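Local atomic coordinates of HAD superfamily hydrolase (Brucella suis biovar 1, PDB entry 6NQ4), a protein that probably hydrolyses phosphate esters as a phosphatase of the haloacid dehalogenase superfamily, using a metal-containing active site. Residues 40-45 / 244-249; 72-77 / 213-218. All blocks are in the same frame, centred on the assembly; numbering follows the deposited sequence.

Contact 1: 40-45 / 244-249; sequences FCDVWG and IGDGVL. With NA (sodium ion), chain H; PO4 (phosphate ion), chain G.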
loop_
_atom_site.group_PDB
_atom_site.type_symbol
_atom_site.label_atom_id
_atom_site.label_comp_id
_atom_site.label_asym_id
_atom_site.label_seq_id
_atom_site.Cartn_x
_atom_site.Cartn_y
_atom_site.Cartn_z
ATOM N N PHE A 40 -3.355 -8.324 -9.427
ATOM C CA PHE A 40 -2.904 -7.635 -8.216
ATOM C C PHE A 40 -3.677 -6.320 -8.177
ATOM O O PHE A 40 -3.414 -5.424 -8.989
ATOM C CB PHE A 40 -1.399 -7.333 -8.257
ATOM C CG PHE A 40 -0.477 -8.546 -8.205
ATOM C CD1 PHE A 40 -0.952 -9.838 -8.017
ATOM C CD2 PHE A 40 0.892 -8.360 -8.361
ATOM C CE1 PHE A 40 -0.060 -10.930 -7.986
ATOM C CE2 PHE A 40 1.778 -9.425 -8.326
ATOM C CZ PHE A 40 1.304 -10.714 -8.138
ATOM N N CYS A 41 -4.636 -6.199 -7.259
ATOM C CA CYS A 41 -5.553 -5.062 -7.253
ATOM C C CYS A 41 -5.343 -4.182 -6.027
ATOM O O CYS A 41 -5.355 -4.670 -4.897
ATOM C CB CYS A 41 -7.009 -5.536 -7.335
ATOM S SG CYS A 41 -8.210 -4.189 -7.588
ATOM N N ASP A 42 -5.237 -2.880 -6.268
ATOM C CA ASP A 42 -5.188 -1.852 -5.236
ATOM C C ASP A 42 -6.467 -1.871 -4.390
ATOM O O ASP A 42 -7.534 -2.296 -4.844
ATOM C CB ASP A 42 -5.123 -0.535 -6.020
ATOM C CG ASP A 42 -4.760 0.642 -5.201
ATOM O OD1 ASP A 42 -4.197 0.456 -4.110
ATOM O OD2 ASP A 42 -5.027 1.767 -5.690
ATOM N N VAL A 43 -6.363 -1.387 -3.149
ATOM C CA VAL A 43 -7.511 -1.344 -2.238
ATOM C C VAL A 43 -8.074 0.077 -2.069
ATOM O O VAL A 43 -9.167 0.384 -2.571
ATOM C CB VAL A 43 -7.198 -2.021 -0.882
ATOM C CG1 VAL A 43 -8.392 -1.886 0.081
ATOM C CG2 VAL A 43 -6.842 -3.522 -1.085
ATOM N N TRP A 44 -7.350 0.968 -1.387
ATOM C CA TRP A 44 -7.887 2.316 -1.164
ATOM C C TRP A 44 -8.045 3.074 -2.478
ATOM O O TRP A 44 -7.122 3.143 -3.296
ATOM C CB TRP A 44 -6.990 3.103 -0.219
ATOM C CG TRP A 44 -7.389 2.975 1.213
ATOM C CD1 TRP A 44 -8.123 3.868 1.944
ATOM C CD2 TRP A 44 -7.106 1.889 2.077
ATOM N NE1 TRP A 44 -8.279 3.421 3.220
ATOM C CE2 TRP A 44 -7.657 2.205 3.340
ATOM C CE3 TRP A 44 -6.402 0.687 1.920
ATOM C CZ2 TRP A 44 -7.557 1.350 4.442
ATOM C CZ3 TRP A 44 -6.301 -0.169 3.014
ATOM C CH2 TRP A 44 -6.873 0.169 4.260
ATOM N N GLY A 45 -9.226 3.643 -2.674
ATOM C CA GLY A 45 -9.528 4.372 -3.873
ATOM C C GLY A 45 -10.045 3.530 -5.004
ATOM O O GLY A 45 -10.446 4.093 -6.042
ATOM N N ILE A 244 -3.746 -3.531 -11.082
ATOM C CA ILE A 244 -4.801 -2.515 -11.139
ATOM C C ILE A 244 -4.579 -1.507 -10.016
ATOM O O ILE A 244 -4.421 -1.900 -8.859
ATOM C CB ILE A 244 -6.197 -3.148 -10.974
ATOM C CG1 ILE A 244 -6.427 -4.269 -11.992
ATOM C CG2 ILE A 244 -7.290 -2.066 -11.057
ATOM C CD1 ILE A 244 -7.735 -4.992 -11.819
ATOM N N GLY A 245 -4.625 -0.214 -10.329
ATOM C CA GLY A 245 -4.537 0.773 -9.256
ATOM C C GLY A 245 -4.739 2.183 -9.759
ATOM O O GLY A 245 -4.779 2.436 -10.969
ATOM N N ASP A 246 -4.873 3.101 -8.800
ATOM C CA ASP A 246 -5.065 4.514 -9.111
ATOM C C ASP A 246 -3.871 5.388 -8.751
ATOM O O ASP A 246 -3.945 6.609 -8.906
ATOM C CB ASP A 246 -6.381 5.077 -8.541
ATOM C CG ASP A 246 -6.279 5.507 -7.073
ATOM O OD1 ASP A 246 -5.499 4.924 -6.312
ATOM O OD2 ASP A 246 -7.026 6.414 -6.659
ATOM N N GLY A 247 -2.762 4.806 -8.279
ATOM C CA GLY A 247 -1.572 5.571 -7.984
ATOM C C GLY A 247 -0.521 5.412 -9.065
ATOM O O GLY A 247 -0.063 4.304 -9.334
ATOM N N VAL A 248 -0.121 6.528 -9.670
ATOM C CA VAL A 248 0.895 6.439 -10.716
ATOM C C VAL A 248 2.239 6.027 -10.128
ATOM O O VAL A 248 2.923 5.141 -10.659
ATOM C CB VAL A 248 0.984 7.750 -11.516
ATOM C CG1 VAL A 248 2.144 7.695 -12.526
ATOM C CG2 VAL A 248 -0.346 8.050 -12.227
ATOM N N LEU A 249 2.634 6.648 -9.020
ATOM C CA LEU A 249 3.950 6.389 -8.439
ATOM C C LEU A 249 3.986 5.174 -7.519
ATOM O O LEU A 249 5.067 4.830 -7.027
ATOM C CB LEU A 249 4.466 7.615 -7.678
ATOM C CG LEU A 249 4.769 8.867 -8.494
ATOM C CD1 LEU A 249 5.683 9.795 -7.713
ATOM C CD2 LEU A 249 5.396 8.499 -9.818
HETATM NA NA NA H . -5.045 3.738 -4.256
HETATM P P PO4 G . -3.479 1.535 -1.341
HETATM O O1 PO4 G . -4.047 2.365 -2.491
HETATM O O2 PO4 G . -4.509 0.532 -0.851
HETATM O O3 PO4 G . -3.297 2.646 -0.289
HETATM O O4 PO4 G . -2.135 0.954 -1.707
HETATM O O HOH W 1 -2.634 3.901 -4.865
HETATM O O HOH W 2 -5.046 5.517 -2.534
#
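The carboxylates of D42 and D246 converge on one sodium ion with their planes turned 41° apart. D42 OD2 lies 2.4 Å from sodium NA and D246 OD1 also 2.4 Å; they bind from neighbouring positions, about 90° apart at the metal, which is why these oxygens lie only 3.3 Å from each other, with no hydrogen bond joining them. The other flat group, the indole of W44, meets phosphate O2 at its edge, near the ring plane, and pairs edge-to-face with H48; the backbone of W44 does the binding, its O ligating sodium and its N donating to O2. Phosphate O1 and two waters bring the coordination to six. D246 gets there with CG between its backbone N and carbonyl carbon (chi1 83°), which turns the carboxylate back toward the metal, and its backbone N adds a weak 3.4 Å bond to D42 OD2. The layout matches the haloacid dehalogenase active site, in which D42 would hold the position of the nucleophile in relatives (the first motif) and D246 an acidic position of motif IV; D42 OD1 forms a salt bridge with K215. Behind it the parallel strands are joined by I244 N to F40 O (2.8 Å) and D42 N to I244 O (2.9 Å). Having no side chain, G245 brings its CA within 3.5 Å of D42 CB, while C41 SG packs against I244 CB at 4.1 Å on one face of the sheet.

Contact 2: 72-77 / 213-218; sequences ILVTNS and AGKPHR. With PO4 (phosphate ion), chain G.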
loop_
_atom_site.group_PDB
_atom_site.type_symbol
_atom_site.label_atom_id
_atom_site.label_comp_id
_atom_site.label_asym_id
_atom_site.label_seq_id
_atom_site.Cartn_x
_atom_site.Cartn_y
_atom_site.Cartn_z
ATOM N N ILE A 72 -5.364 -11.090 -5.851
ATOM C CA ILE A 72 -4.600 -10.660 -4.689
ATOM C C ILE A 72 -4.853 -9.174 -4.530
ATOM O O ILE A 72 -4.527 -8.395 -5.429
ATOM C CB ILE A 72 -3.091 -10.912 -4.856
ATOM C CG1 ILE A 72 -2.802 -12.320 -5.388
ATOM C CG2 ILE A 72 -2.355 -10.621 -3.532
ATOM C CD1 ILE A 72 -3.224 -13.478 -4.498
ATOM N N LEU A 73 -5.387 -8.768 -3.382
ATOM C CA LEU A 73 -5.469 -7.342 -3.095
ATOM C C LEU A 73 -4.123 -6.911 -2.524
ATOM O O LEU A 73 -3.630 -7.518 -1.567
ATOM C CB LEU A 73 -6.599 -7.053 -2.115
ATOM C CG LEU A 73 -7.986 -7.480 -2.607
ATOM C CD1 LEU A 73 -9.045 -7.096 -1.576
ATOM C CD2 LEU A 73 -8.281 -6.847 -3.954
ATOM N N VAL A 74 -3.492 -5.919 -3.142
ATOM C CA VAL A 74 -2.144 -5.496 -2.786
ATOM C C VAL A 74 -2.244 -4.027 -2.392
ATOM O O VAL A 74 -2.571 -3.174 -3.231
ATOM C CB VAL A 74 -1.168 -5.696 -3.957
ATOM C CG1 VAL A 74 0.247 -5.258 -3.569
ATOM C CG2 VAL A 74 -1.176 -7.169 -4.435
ATOM N N THR A 75 -1.993 -3.728 -1.122
ATOM C CA THR A 75 -2.255 -2.409 -0.575
ATOM C C THR A 75 -1.065 -1.914 0.228
ATOM O O THR A 75 -0.374 -2.691 0.883
ATOM C CB THR A 75 -3.512 -2.442 0.343
ATOM O OG1 THR A 75 -3.675 -1.180 0.999
ATOM C CG2 THR A 75 -3.412 -3.526 1.409
ATOM N N ASN A 76 -0.837 -0.611 0.183
ATOM C CA ASN A 76 0.216 -0.003 0.997
ATOM C C ASN A 76 -0.167 0.218 2.467
ATOM O O ASN A 76 0.609 0.835 3.207
ATOM C CB ASN A 76 0.728 1.294 0.359
ATOM C CG ASN A 76 1.856 1.031 -0.623
ATOM O OD1 ASN A 76 2.375 -0.093 -0.691
ATOM N ND2 ASN A 76 2.273 2.049 -1.359
ATOM N N SER A 77 -1.318 -0.270 2.922
ATOM C CA SER A 77 -1.637 -0.184 4.339
ATOM C C SER A 77 -0.460 -0.677 5.177
ATOM O O SER A 77 0.117 -1.733 4.865
ATOM C CB SER A 77 -2.846 -1.054 4.658
ATOM O OG SER A 77 -3.082 -1.037 6.057
ATOM N N ALA A 213 9.436 -1.137 1.691
ATOM C CA ALA A 213 9.142 -2.409 1.046
ATOM C C ALA A 213 7.826 -2.435 0.282
ATOM O O ALA A 213 7.643 -3.334 -0.548
ATOM C CB ALA A 213 9.132 -3.548 2.083
ATOM N N GLY A 214 6.924 -1.468 0.513
ATOM C CA GLY A 214 5.641 -1.425 -0.162
ATOM C C GLY A 214 5.754 -0.910 -1.592
ATOM O O GLY A 214 6.840 -0.643 -2.102
ATOM N N LYS A 215 4.591 -0.786 -2.259
ATOM C CA LYS A 215 4.570 -0.329 -3.646
ATOM C C LYS A 215 5.195 1.058 -3.730
ATOM O O LYS A 215 4.869 1.922 -2.915
ATOM C CB LYS A 215 3.128 -0.230 -4.165
ATOM C CG LYS A 215 2.343 -1.554 -4.119
ATOM C CD LYS A 215 0.888 -1.395 -4.585
ATOM C CE LYS A 215 0.049 -0.603 -3.591
ATOM N NZ LYS A 215 -1.405 -0.609 -3.947
ATOM N N PRO A 216 6.039 1.334 -4.747
ATOM C CA PRO A 216 6.338 0.557 -5.960
ATOM C C PRO A 216 7.520 -0.408 -5.823
ATOM O O PRO A 216 7.978 -0.947 -6.839
ATOM C CB PRO A 216 6.739 1.645 -6.953
ATOM C CG PRO A 216 7.467 2.657 -6.067
ATOM C CD PRO A 216 6.667 2.670 -4.774
ATOM N N HIS A 217 7.997 -0.637 -4.600
ATOM C CA HIS A 217 9.200 -1.439 -4.412
ATOM C C HIS A 217 8.899 -2.927 -4.585
ATOM O O HIS A 217 7.771 -3.405 -4.380
ATOM C CB HIS A 217 9.826 -1.129 -3.053
ATOM C CG HIS A 217 10.033 0.337 -2.841
ATOM N ND1 HIS A 217 11.123 1.011 -3.345
ATOM C CD2 HIS A 217 9.264 1.264 -2.222
ATOM C CE1 HIS A 217 11.030 2.291 -3.025
ATOM N NE2 HIS A 217 9.905 2.473 -2.354
ATOM N N ARG A 218 9.946 -3.669 -4.951
ATOM C CA ARG A 218 9.757 -5.063 -5.339
ATOM C C ARG A 218 9.246 -5.987 -4.235
ATOM O O ARG A 218 8.496 -6.919 -4.568
ATOM C CB ARG A 218 11.039 -5.612 -5.973
ATOM C CG ARG A 218 10.825 -6.960 -6.627
ATOM C CD ARG A 218 12.114 -7.517 -7.155
ATOM N NE ARG A 218 12.660 -6.672 -8.198
ATOM C CZ ARG A 218 13.949 -6.636 -8.520
ATOM N NH1 ARG A 218 14.820 -7.397 -7.869
ATOM N NH2 ARG A 218 14.371 -5.832 -9.482
HETATM P P PO4 G . -3.479 1.535 -1.341
HETATM O O1 PO4 G . -4.047 2.365 -2.491
HETATM O O2 PO4 G . -4.509 0.532 -0.851
HETATM O O3 PO4 G . -3.297 2.646 -0.289
HETATM O O4 PO4 G . -2.135 0.954 -1.707
#
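Motifs II and III of the haloacid dehalogenase fold probably meet here, T75 at the end of a core strand and K215 in the loop before helix 218-232, and together they line the phosphate pocket. K215 extends from its loop with CG anti to its carbonyl carbon and bends at chi3 (-70°). CD thereby comes to rest against V74 CG1 at 4.0 Å and the amino group swings in over the strand end. There NZ donates to V74 O at 2.9 Å, from 34° off the carbonyl plane, and to phosphate O4 at 2.8 Å; a salt bridge to D251, its strongest polar partner, also holds it. A long lysine suits this place, because its reach carries one nitrogen from the loop to an anion, carboxylates and a carbonyl. N76 sets the base of the lysine: its amide pairs with the backbone of K215, OD1 accepting from K215 N in the carbonyl plane on a lone pair (2.8 Å), and ND2 donating almost straight (165°) to K215 O at 3.0 Å. ND2 has a further partner in D183. K215 O, which accepts from ND2, is the carbonyl of the cis peptide that leads into P216. T75 OG1 donates to phosphate O2 at 2.7 Å and accepts from S77 N at 3.2 Å, forming an ST turn that fixes the hydroxyl, while N76 N donates a hydrogen bond to phosphate O4 at 2.8 Å. Hydroxyl, backbone N-H and lysine amino group thus all present hydrogens to the anion, an arrangement consistent with holding the phosphoryl group of a substrate.

In the fold
Contacts 1 and 2 have centres about 9 Å apart and both touch the same phosphate. Strands 38-41 and 70-75, which carry their first segments, are neighbours in the six-stranded parallel sheet of the core, and the backbone of C41 pairs with I72 and V74 there; strand 241-245 flanks strand 38-41 on its other side. Along the chain the order is 40-45, 72-77, 213-218, 244-249, so contact 2 is nested inside the loop closed by contact 1. Between 72-77 and 213-218 runs the chain that builds the second, five-stranded parallel sheet, consistent with a cap inserted between motifs II and III. Four separate segments of the chain, three of them at the ends of core strands, thereby assemble one site.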